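PDB 2V8T: manganese-containing pseudocatalase from Thermus thermophilus, which probably works as a catalase, breaking down hydrogen peroxide to water and oxygen at a buried pair of manganese ions. Local coordinates for residues Q27-G32 / S123-A128; Y43-S47 / I63-A67; P58-L62 / A195-L199; N82-A86 / V271-G275; K162-Y166 / I178-L182. All blocks are in the same frame, centred on the assembly; numbering follows the deposited sequence.

Interaction 1: residues Q27-G32 / S123-A128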
# COMPACT_ATOMS: atom_id res chain seq x y z
N GLN A 27 5.18 5.02 18.50
CA GLN A 27 5.17 5.22 17.05
C GLN A 27 3.80 5.63 16.52
O GLN A 27 3.75 6.35 15.52
CB GLN A 27 5.66 3.97 16.31
CG GLN A 27 7.16 3.75 16.33
CD GLN A 27 8.02 4.62 15.43
OE1 GLN A 27 9.27 4.53 15.50
NE2 GLN A 27 7.43 5.45 14.58
N ALA A 28 2.69 5.17 17.12
CA ALA A 28 1.39 5.63 16.64
C ALA A 28 1.29 7.15 16.61
O ALA A 28 0.59 7.72 15.77
CB ALA A 28 0.25 5.08 17.52
N LEU A 29 1.95 7.78 17.57
CA LEU A 29 1.91 9.22 17.75
C LEU A 29 2.87 9.96 16.83
O LEU A 29 2.88 11.19 16.79
CB LEU A 29 2.20 9.59 19.22
CG LEU A 29 1.38 8.79 20.25
CD1 LEU A 29 1.70 9.31 21.64
CD2 LEU A 29 -0.11 8.86 19.95
N LEU A 30 3.69 9.20 16.08
CA LEU A 30 4.64 9.77 15.13
C LEU A 30 4.11 9.56 13.70
O LEU A 30 3.77 10.50 13.00
CB LEU A 30 6.03 9.19 15.33
CG LEU A 30 7.11 9.76 14.42
CD1 LEU A 30 7.14 11.31 14.44
CD2 LEU A 30 8.46 9.19 14.83
N GLY A 31 4.05 8.28 13.25
CA GLY A 31 3.74 7.94 11.88
C GLY A 31 2.41 7.28 11.65
O GLY A 31 2.15 6.88 10.50
N GLY A 32 1.57 7.11 12.67
CA GLY A 32 0.23 6.63 12.46
C GLY A 32 -0.68 7.65 11.84
O GLY A 32 -0.33 8.81 11.67
N SER A 123 13.95 5.61 15.68
CA SER A 123 12.62 5.87 15.17
C SER A 123 12.55 5.66 13.67
O SER A 123 13.53 5.80 12.93
CB SER A 123 12.18 7.31 15.49
OG SER A 123 12.77 8.29 14.67
N LEU A 124 11.32 5.30 13.22
CA LEU A 124 11.01 5.08 11.83
C LEU A 124 9.73 5.83 11.49
O LEU A 124 8.99 6.28 12.36
CB LEU A 124 10.87 3.57 11.53
CG LEU A 124 12.16 2.76 11.79
CD1 LEU A 124 11.82 1.27 11.73
CD2 LEU A 124 13.27 3.10 10.81
N VAL A 125 9.43 5.98 10.19
CA VAL A 125 8.30 6.83 9.75
C VAL A 125 7.04 5.96 9.59
O VAL A 125 6.58 5.66 8.48
CB VAL A 125 8.67 7.60 8.47
CG1 VAL A 125 7.61 8.68 8.24
CG2 VAL A 125 10.04 8.23 8.58
N MET A 126 6.53 5.51 10.73
CA MET A 126 5.54 4.45 10.78
C MET A 126 4.72 4.57 12.07
O MET A 126 5.07 5.31 12.99
CB MET A 126 6.17 3.05 10.68
CG MET A 126 7.08 2.76 11.86
SD MET A 126 7.78 1.08 11.87
CE MET A 126 8.38 0.83 10.24
N GLY A 127 3.65 3.80 12.11
CA GLY A 127 2.79 3.72 13.29
C GLY A 127 3.05 2.49 14.14
O GLY A 127 4.08 1.82 14.04
N ALA A 128 2.10 2.22 15.02
CA ALA A 128 2.21 1.19 16.04
C ALA A 128 2.06 -0.23 15.51
O ALA A 128 2.32 -1.18 16.28
CB ALA A 128 1.18 1.41 17.17

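Interaction 2: residues Y43-S47 / I63-A67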
# COMPACT_ATOMS: atom_id res chain seq x y z
N TYR A 43 -1.26 20.50 7.88
CA TYR A 43 -1.21 21.98 7.97
C TYR A 43 -0.17 22.53 7.02
O TYR A 43 -0.36 23.63 6.46
CB TYR A 43 -0.97 22.40 9.40
CG TYR A 43 -1.90 21.77 10.39
CD1 TYR A 43 -3.18 21.28 10.08
CD2 TYR A 43 -1.48 21.61 11.71
CE1 TYR A 43 -3.94 20.60 11.00
CE2 TYR A 43 -2.25 20.97 12.67
CZ TYR A 43 -3.50 20.44 12.29
OH TYR A 43 -4.28 19.75 13.17
N MET A 44 0.92 21.81 6.81
CA MET A 44 1.94 22.28 5.89
C MET A 44 1.35 22.41 4.50
O MET A 44 1.46 23.47 3.85
CB MET A 44 3.13 21.36 5.90
CG MET A 44 4.31 21.89 5.29
SD MET A 44 5.00 23.37 6.06
CE MET A 44 5.53 22.81 7.30
N TYR A 45 0.74 21.33 3.97
CA TYR A 45 0.20 21.40 2.62
C TYR A 45 -0.96 22.37 2.53
O TYR A 45 -1.09 23.09 1.54
CB TYR A 45 -0.14 20.01 2.08
CG TYR A 45 1.10 19.32 1.58
CD1 TYR A 45 1.48 19.38 0.25
CD2 TYR A 45 1.98 18.66 2.42
CE1 TYR A 45 2.64 18.82 -0.19
CE2 TYR A 45 3.18 18.09 2.00
CZ TYR A 45 3.48 18.19 0.65
OH TYR A 45 4.64 17.61 0.17
N GLN A 46 -1.85 22.41 3.55
CA GLN A 46 -2.90 23.42 3.50
C GLN A 46 -2.30 24.81 3.40
O GLN A 46 -2.81 25.69 2.70
CB GLN A 46 -3.81 23.33 4.73
CG GLN A 46 -4.71 22.10 4.70
CD GLN A 46 -5.37 21.88 6.03
OE1 GLN A 46 -5.37 22.78 6.86
NE2 GLN A 46 -5.95 20.71 6.27
N SER A 47 -1.20 25.07 4.15
CA SER A 47 -0.60 26.38 4.10
C SER A 47 -0.03 26.67 2.72
O SER A 47 -0.16 27.80 2.21
CB SER A 47 0.43 26.56 5.20
OG SER A 47 1.69 25.93 4.99
N ILE A 63 -2.85 28.63 10.24
CA ILE A 63 -2.46 27.31 9.70
C ILE A 63 -0.96 27.26 9.45
O ILE A 63 -0.30 26.26 9.75
CB ILE A 63 -3.31 26.98 8.44
CG1 ILE A 63 -4.81 26.85 8.80
CG2 ILE A 63 -2.79 25.68 7.78
CD1 ILE A 63 -5.72 26.66 7.55
N ALA A 64 -0.39 28.33 8.86
CA ALA A 64 1.02 28.34 8.56
C ALA A 64 1.86 28.21 9.83
O ALA A 64 2.91 27.55 9.84
CB ALA A 64 1.39 29.59 7.77
N ASN A 65 1.44 28.90 10.89
CA ASN A 65 2.18 28.90 12.13
C ASN A 65 2.03 27.57 12.90
O ASN A 65 3.01 27.05 13.42
CB ASN A 65 1.72 30.06 13.00
CG ASN A 65 2.53 30.17 14.25
OD1 ASN A 65 3.74 30.47 14.19
ND2 ASN A 65 1.92 29.91 15.39
N ILE A 66 0.81 27.03 12.97
CA ILE A 66 0.64 25.75 13.65
C ILE A 66 1.41 24.66 12.90
O ILE A 66 2.03 23.80 13.53
CB ILE A 66 -0.83 25.42 13.91
CG1 ILE A 66 -1.42 26.43 14.89
CG2 ILE A 66 -0.97 23.99 14.45
CD1 ILE A 66 -2.93 26.26 15.12
N ALA A 67 1.44 24.71 11.55
CA ALA A 67 2.26 23.76 10.81
C ALA A 67 3.70 23.77 11.33
O ALA A 67 4.36 22.74 11.47
CB ALA A 67 2.26 24.09 9.33

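Interaction 3: residues P58-L62 / A195-L199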
# COMPACT_ATOMS: atom_id res chain seq x y z
N PRO A 58 -5.75 36.25 8.60
CA PRO A 58 -5.68 35.72 9.96
C PRO A 58 -5.72 34.19 9.99
O PRO A 58 -5.06 33.54 10.83
CB PRO A 58 -6.95 36.34 10.59
CG PRO A 58 -7.15 37.66 9.79
CD PRO A 58 -6.82 37.23 8.40
N TYR A 59 -6.49 33.61 9.08
CA TYR A 59 -6.63 32.14 9.00
C TYR A 59 -5.40 31.51 8.39
O TYR A 59 -4.97 30.42 8.83
CB TYR A 59 -7.90 31.81 8.18
CG TYR A 59 -9.12 32.48 8.74
CD1 TYR A 59 -9.76 31.97 9.85
CD2 TYR A 59 -9.59 33.67 8.19
CE1 TYR A 59 -10.84 32.65 10.40
CE2 TYR A 59 -10.66 34.36 8.75
CZ TYR A 59 -11.29 33.83 9.86
OH TYR A 59 -12.37 34.51 10.37
N TYR A 60 -4.82 32.15 7.40
CA TYR A 60 -3.54 31.69 6.82
C TYR A 60 -2.45 31.70 7.89
O TYR A 60 -1.70 30.71 8.04
CB TYR A 60 -3.17 32.57 5.64
CG TYR A 60 -1.80 32.23 5.09
CD1 TYR A 60 -1.52 30.99 4.54
CD2 TYR A 60 -0.78 33.17 5.13
CE1 TYR A 60 -0.27 30.69 4.06
CE2 TYR A 60 0.47 32.88 4.65
CZ TYR A 60 0.74 31.65 4.08
OH TYR A 60 1.97 31.32 3.57
N ASP A 61 -2.33 32.79 8.63
CA ASP A 61 -1.31 32.87 9.66
C ASP A 61 -1.46 31.71 10.63
O ASP A 61 -0.47 31.09 11.05
CB ASP A 61 -1.49 34.18 10.56
CG ASP A 61 -0.97 35.48 9.88
OD1 ASP A 61 -0.53 35.44 8.69
OD2 ASP A 61 -1.01 36.51 10.60
N LEU A 62 -2.69 31.40 11.00
CA LEU A 62 -2.94 30.35 11.98
C LEU A 62 -2.43 28.99 11.45
O LEU A 62 -1.71 28.29 12.15
CB LEU A 62 -4.44 30.29 12.28
CG LEU A 62 -4.79 29.36 13.38
CD1 LEU A 62 -4.21 29.76 14.71
CD2 LEU A 62 -6.31 29.22 13.47
N ALA A 195 -11.43 29.63 15.10
CA ALA A 195 -11.47 30.02 13.71
C ALA A 195 -12.84 29.65 13.08
O ALA A 195 -13.45 30.45 12.38
CB ALA A 195 -10.34 29.33 12.94
N LEU A 196 -13.32 28.43 13.38
CA LEU A 196 -14.65 28.03 12.87
C LEU A 196 -15.74 28.90 13.46
O LEU A 196 -16.70 29.25 12.73
CB LEU A 196 -14.90 26.55 13.19
CG LEU A 196 -14.13 25.58 12.31
CD1 LEU A 196 -14.07 24.20 12.94
CD2 LEU A 196 -14.72 25.55 10.91
N GLU A 197 -15.67 29.27 14.72
CA GLU A 197 -16.68 30.16 15.30
C GLU A 197 -16.73 31.48 14.54
O GLU A 197 -17.80 32.01 14.24
CB GLU A 197 -16.29 30.43 16.81
CG GLU A 197 -16.39 29.24 17.77
CD GLU A 197 -15.89 29.30 19.24
OE1 GLU A 197 -14.99 30.19 19.57
OE2 GLU A 197 -16.35 28.35 19.94
N SER A 198 -15.57 32.02 14.22
CA SER A 198 -15.50 33.29 13.52
C SER A 198 -16.10 33.21 12.12
O SER A 198 -16.73 34.16 11.66
CB SER A 198 -14.10 33.88 13.53
OG SER A 198 -13.20 33.18 12.67
N LEU A 199 -15.92 32.09 11.43
CA LEU A 199 -16.36 31.94 10.05
C LEU A 199 -17.80 31.47 9.91
O LEU A 199 -18.40 31.69 8.85
CB LEU A 199 -15.43 30.98 9.32
CG LEU A 199 -14.04 31.49 9.07
CD1 LEU A 199 -13.12 30.24 8.76
CD2 LEU A 199 -14.00 32.57 7.98

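Interaction 4: residues N82-A86 / V271-G275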
# COMPACT_ATOMS: atom_id res chain seq x y z
N ASN A 82 13.39 7.47 20.40
CA ASN A 82 14.82 7.21 20.43
C ASN A 82 15.31 6.98 21.86
O ASN A 82 16.20 6.16 22.10
CB ASN A 82 15.58 8.32 19.75
CG ASN A 82 15.37 8.30 18.25
OD1 ASN A 82 15.06 7.26 17.68
ND2 ASN A 82 15.55 9.48 17.61
N SER A 83 14.76 7.73 22.82
CA SER A 83 15.09 7.55 24.21
C SER A 83 14.75 6.16 24.68
O SER A 83 15.52 5.53 25.43
CB SER A 83 14.37 8.59 25.07
OG SER A 83 14.80 9.91 24.84
N LEU A 84 13.57 5.67 24.29
CA LEU A 84 13.12 4.33 24.66
C LEU A 84 13.92 3.23 23.98
O LEU A 84 13.97 2.11 24.50
CB LEU A 84 11.62 4.20 24.35
CG LEU A 84 10.72 5.10 25.20
CD1 LEU A 84 9.33 5.22 24.52
CD2 LEU A 84 10.60 4.58 26.62
N LEU A 85 14.53 3.51 22.83
CA LEU A 85 15.29 2.51 22.10
C LEU A 85 16.79 2.55 22.39
O LEU A 85 17.53 1.65 21.98
CB LEU A 85 15.09 2.70 20.59
CG LEU A 85 13.67 2.39 20.09
CD1 LEU A 85 13.53 2.79 18.65
CD2 LEU A 85 13.33 0.92 20.28
N ALA A 86 17.27 3.58 23.10
CA ALA A 86 18.72 3.78 23.30
C ALA A 86 19.26 2.81 24.32
O ALA A 86 18.83 2.76 25.45
CB ALA A 86 18.94 5.21 23.82
N VAL A 271 18.33 18.69 22.82
CA VAL A 271 18.10 17.56 22.00
C VAL A 271 18.69 16.31 22.65
O VAL A 271 19.51 16.37 23.59
CB VAL A 271 18.59 17.74 20.55
CG1 VAL A 271 17.87 18.90 19.90
CG2 VAL A 271 20.09 17.83 20.45
N PHE A 272 18.25 15.14 22.16
CA PHE A 272 18.60 13.84 22.69
C PHE A 272 19.62 13.16 21.79
O PHE A 272 19.47 13.19 20.56
CB PHE A 272 17.34 12.98 22.80
CG PHE A 272 17.64 11.57 23.26
CD1 PHE A 272 18.06 11.33 24.55
CD2 PHE A 272 17.55 10.52 22.37
CE1 PHE A 272 18.42 10.03 24.94
CE2 PHE A 272 17.90 9.24 22.78
CZ PHE A 272 18.34 9.01 24.04
N ASP A 273 20.60 12.52 22.40
CA ASP A 273 21.61 11.73 21.68
C ASP A 273 21.63 10.34 22.31
O ASP A 273 22.01 10.17 23.48
CB ASP A 273 22.96 12.43 21.78
CG ASP A 273 24.08 11.74 21.02
OD1 ASP A 273 23.97 10.59 20.60
OD2 ASP A 273 25.13 12.43 20.84
N ALA A 274 21.27 9.33 21.52
CA ALA A 274 21.18 7.96 22.01
C ALA A 274 22.50 7.30 22.28
O ALA A 274 22.48 6.21 22.88
CB ALA A 274 20.39 7.10 21.00
N GLY A 275 23.62 7.91 21.89
CA GLY A 275 24.90 7.33 22.18
C GLY A 275 25.25 6.18 21.28
O GLY A 275 24.61 5.92 20.25

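Interaction 5: residues K162-Y166 / I178-L182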
# COMPACT_ATOMS: atom_id res chain seq x y z
N LYS A 162 -3.19 9.97 21.75
CA LYS A 162 -2.19 10.28 22.79
C LYS A 162 -2.64 9.77 24.15
O LYS A 162 -1.84 9.23 24.90
CB LYS A 162 -1.84 11.77 22.80
CG LYS A 162 -1.08 12.21 21.55
CD LYS A 162 -0.16 13.36 21.75
CE LYS A 162 0.61 13.77 20.50
NZ LYS A 162 -0.23 14.27 19.35
N LEU A 163 -3.91 9.99 24.50
CA LEU A 163 -4.44 9.53 25.77
C LEU A 163 -4.32 7.99 25.89
O LEU A 163 -3.95 7.47 26.94
CB LEU A 163 -5.90 9.94 25.94
CG LEU A 163 -6.12 11.43 26.21
CD1 LEU A 163 -7.59 11.78 25.94
CD2 LEU A 163 -5.76 11.79 27.63
N ARG A 164 -4.70 7.29 24.82
CA ARG A 164 -4.65 5.82 24.90
C ARG A 164 -3.22 5.30 25.02
O ARG A 164 -2.95 4.41 25.81
CB ARG A 164 -5.36 5.23 23.68
CG ARG A 164 -6.87 5.47 23.74
CD ARG A 164 -7.54 5.18 22.39
NE ARG A 164 -8.98 5.36 22.53
CZ ARG A 164 -9.84 5.21 21.53
NH1 ARG A 164 -9.43 5.05 20.29
NH2 ARG A 164 -11.14 5.31 21.80
N VAL A 165 -2.27 5.90 24.27
CA VAL A 165 -0.89 5.47 24.41
C VAL A 165 -0.38 5.81 25.81
O VAL A 165 0.36 5.03 26.43
CB VAL A 165 -0.01 6.09 23.31
CG1 VAL A 165 1.47 5.82 23.55
CG2 VAL A 165 -0.41 5.51 21.94
N TYR A 166 -0.75 6.98 26.36
CA TYR A 166 -0.39 7.32 27.73
C TYR A 166 -0.79 6.23 28.70
O TYR A 166 -0.08 5.88 29.64
CB TYR A 166 -1.06 8.66 28.11
CG TYR A 166 -0.74 9.11 29.50
CD1 TYR A 166 -1.51 8.71 30.56
CD2 TYR A 166 0.31 10.00 29.76
CE1 TYR A 166 -1.23 9.13 31.85
CE2 TYR A 166 0.60 10.43 31.03
CZ TYR A 166 -0.18 9.97 32.08
OH TYR A 166 0.05 10.38 33.39
N ILE A 178 3.82 13.16 26.26
CA ILE A 178 2.39 13.10 25.97
C ILE A 178 1.67 14.18 26.76
O ILE A 178 0.78 14.85 26.26
CB ILE A 178 1.81 11.71 26.20
CG1 ILE A 178 2.37 10.72 25.19
CG2 ILE A 178 0.28 11.81 26.18
CD1 ILE A 178 2.10 9.27 25.51
N GLY A 179 2.03 14.35 28.05
CA GLY A 179 1.37 15.40 28.81
C GLY A 179 1.53 16.77 28.14
O GLY A 179 0.58 17.56 28.08
N TYR A 180 2.72 17.04 27.66
CA TYR A 180 2.98 18.32 26.98
C TYR A 180 2.14 18.44 25.71
O TYR A 180 1.50 19.47 25.46
CB TYR A 180 4.47 18.48 26.69
CG TYR A 180 4.79 19.82 26.09
CD1 TYR A 180 4.70 20.97 26.86
CD2 TYR A 180 5.17 19.98 24.78
CE1 TYR A 180 4.99 22.24 26.36
CE2 TYR A 180 5.43 21.29 24.27
CZ TYR A 180 5.35 22.38 25.10
OH TYR A 180 5.61 23.65 24.54
N LEU A 181 2.15 17.39 24.89
CA LEU A 181 1.43 17.45 23.62
C LEU A 181 -0.08 17.37 23.78
O LEU A 181 -0.80 17.84 22.89
CB LEU A 181 1.99 16.45 22.64
CG LEU A 181 3.46 16.71 22.21
CD1 LEU A 181 3.86 15.75 21.09
CD2 LEU A 181 3.69 18.17 21.77
N LEU A 182 -0.57 16.84 24.89
CA LEU A 182 -2.02 16.97 25.19
C LEU A 182 -2.36 18.45 25.37
O LEU A 182 -3.41 18.93 24.91
CB LEU A 182 -2.38 16.20 26.44
CG LEU A 182 -2.42 14.69 26.29
CD1 LEU A 182 -2.54 14.04 27.66
CD2 LEU A 182 -3.55 14.25 25.35
O HOH W 1 -1.63 16.00 20.44

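Interaction 1: residues Q27-G32 / S123-A128
Q27 lays its carboxamide against the backbone of the 123-128 loop and uses both ends of it. NE2 donates twice, to L124 O at 2.8 Å and to M126 O at 2.8 Å. The first of these bonds is fairly straight (152° at the hydrogen); the second is more bent (133°) and comes in from above the M126 carbonyl plane. OE1 accepts from L124 N at 3.2 Å, so one amide grips both the N-H and the C=O of the same residue. The chain of Q27 is folded at chi2 (-76°), which swings the amide along the loop instead of past it, and M126 CG packs on NE2. Close by, A28 CB touches A128 CB at 3.8 Å, while a methyl of L30, CD2, lies by L124 O.

Several features set up this grip. An inverse gamma turn centred on V125 brings the two carbonyls round to NE2, and H115 bonds to OE1 from outside the loop. Q27 O accepts from both L30 N and G31 N, which holds the following turn, and the G127 CA-H also points at Q27 O, 3.6 Å from CA to O. The backbones run close at G31 and G32; G31 CA is 4.1 Å from M126 CA, and a side chain on G31 would run into M126 N. Y45 of the second subunit covers L30, and I117 of the third packs on both alanines. The turn thus held is followed, a few residues on, by helix 36-49, which begins at the manganese ligand E36 in the ferritin-like four-helix bundle.

Interaction 2: residues Y43-S47 / I63-A67
Helices 36-49 and 57-85 run roughly antiparallel here, with segment axes 8.2 Å apart at an angle of 147°, close enough for Y43 to meet A67 and S47 to meet A64. Small residues make this possible. A67 CB presses on Y43 CB at 3.6 Å and lies 3.7 Å from M44 N, so it abuts the backbone of the facing helix. One turn away, S47 CB rests on A64 CA at 3.8 Å. The S47 hydroxyl, with chi1 at 77°, turns back to its own helix and bonds M44 O, 2.7 Å from OG; R4 of the second subunit also bonds OG.

Bulkier groups flank this narrow seam. The Y43 ring slants across I66, its CD2 lying 3.7 Å from I66 CG2. M44 bends at chi2 and chi3, bringing CE back to within 4.1 Å of A67 CB. I63, modelled in two conformers, sets CG2 near Y43 O and S47 N in the one described, while its CD1 meets the Q46 carboxamide. That amide is satisfied elsewhere, by N151 and by F139 O.

The phenol of Y43 leaves the seam for the interior of the bundle. Its OH is hydrogen-bonded to the manganese ligand E155, and Y192 meets its ring edge-to-face. With the Y43 side chain about 4 Å from a manganese ion, the tyrosine belongs to the second shell and probably steadies the E155 carboxylate. Tightly paired antiparallel helices around a buried dimetal centre are the hallmark of the ferritin-like four-helix bundle.

Interaction 3: residues P58-L62 / A195-L199
The ring of Y59 spans the space between two antiparallel helices of the ferritin-like bundle, 57-85 and 172-200, and meets A195, S198 and L199 on the far side. The segment axes are 11.9 Å apart at 165°, so the gap is bridged by side chains, chiefly that of Y59, and not by close backbones. L199 is the main bump against the ring: its CD1 makes an off-centre CH-pi contact, 4.2 Å from the ring centroid, and its CD2 presses on CZ at 3.5 Å. The Y59 and L199 side chains lie alongside, pointing opposite ways. A second, smaller bump, A195 CB, fits the hollow between Y59 CD1 and L62 CD2, 4.1 Å from each. L144 of helix 144-166 packs on both Y59 and L199, and L297 and L290 of the second subunit cover them.

S198 adds the polar contact. Its hydroxyl lies at the ring edge, in plane, where Y59 OH donates to OG at 2.8 Å; S198 was modelled in two conformers, and the bond belongs to the one described. With chi1 at 73°, OG in turn reaches back and donates to A195 O, 2.8 Å away, a carbonyl that also accepts from L199 N.

Interaction 4: residues N82-A86 / V271-G275
F272 lays one face of its ring on S83. The S83 hydroxyl sits over the ring centre, OG 3.4 Å above the plane, and CB adds a CH-pi contact at 4.2 Å from the centroid. The ring gets there because F272 CG lies opposite its own backbone N (chi1 176°), which extends the side chain toward the end of helix 57-85. Its CE2 packs on the backbone, 3.5 Å from S83 N, and on N82 CB at 3.9 Å. A86 CB meets the ring at its edge, 3.9 Å from CZ, and touches A274 CB at 3.7 Å. S83 OG is satisfied by A79 O. Replacing F272 by alanine is likely to open a gap over the S83 hydroxyl and CB and take from A86 CB the ring edge it packs on.

The outer side is looser: V271 and D273 are partly exposed and do not touch the helix segment, and D273 turns from the helix to close an Asx turn, its OD1 accepting from G275 N at 3.0 Å. The backbone N-H groups of G52 and K53 of the second subunit also bond this carboxylate, so the loop is held from the subunit interface as well.

Strand 269-270 leads into this loop, and helix 288-299 lies farther along the chain. On other sides of the helix end, L84 and L85 pack on helix 20-26, L85 also meets helix 114-117, and V173 of helix 172-200 touches S83 and L84.

Interaction 5: residues K162-Y166 / I178-L182
I178 pushes its branched side chain into the side of helix 144-166, between K162, V165 and Y166. Its CG2 lies 3.6 Å from K162 O and 3.9 Å from Y166 CB. The other branch ends with CD1 at 3.8 Å from Y166 N and also reaches V165 CG1, the side chains of V165 and I178 crossing at about a right angle. Chi1 of -67° puts CG2 opposite the backbone N, which sets it against K162 O and Y166 CB while CG1 carries CD1 to Y166 N and V165 CG1. With an alanine at I178, the helices would probably be left with a gap against K162 O and Y166 CB, and V165 CG1 would lose its contact with CD1.

One turn on, L181 receives the long arm of K162, whose CE lies 3.7 Å from L181 CB, the two crossing at a slant. A water lies between K162 NZ and L181 O, but K162 has two modelled conformers and its distance to the water is unusually short, so this bridge is doubtful in detail. The amine bonds the carboxylate of E36, a manganese ligand, and thus belongs to the second shell. Next comes L182, whose CD2 fits against L163 CG at 3.9 Å and K162 CB at 3.9 Å.

The segment axes lie 10.2 Å apart and nearly antiparallel, at 161°. L29 of helix 28-31 covers K162, V165 and I178 from one direction; L181 packs on H73 and V77 of helix 57-85, while I117 and F281 of the third subunit touch V165 and L163.

In the fold
Helix 57-85 takes part in interactions 2, 3 and 4, with the centres of 3 and 4 about 38 Å apart, and helix 172-200 is shared by 3 and 5. Interactions 2 and 5 approach the dimanganese site by different routes: the Y43 side chain is about 4 Å from a manganese ion and K162 about 5 Å. Their centres are about 22 Å apart. Interaction 1 connects outward: S123 N lies 2.8 Å from N82 OD1 of interaction 4, and L29 packs against interaction 5. Interactions 2 and 3 also touch, where S47 O meets the Y60 ring. Interaction 4 lies away from the metal site, and interactions 1 to 4 all touch the second subunit.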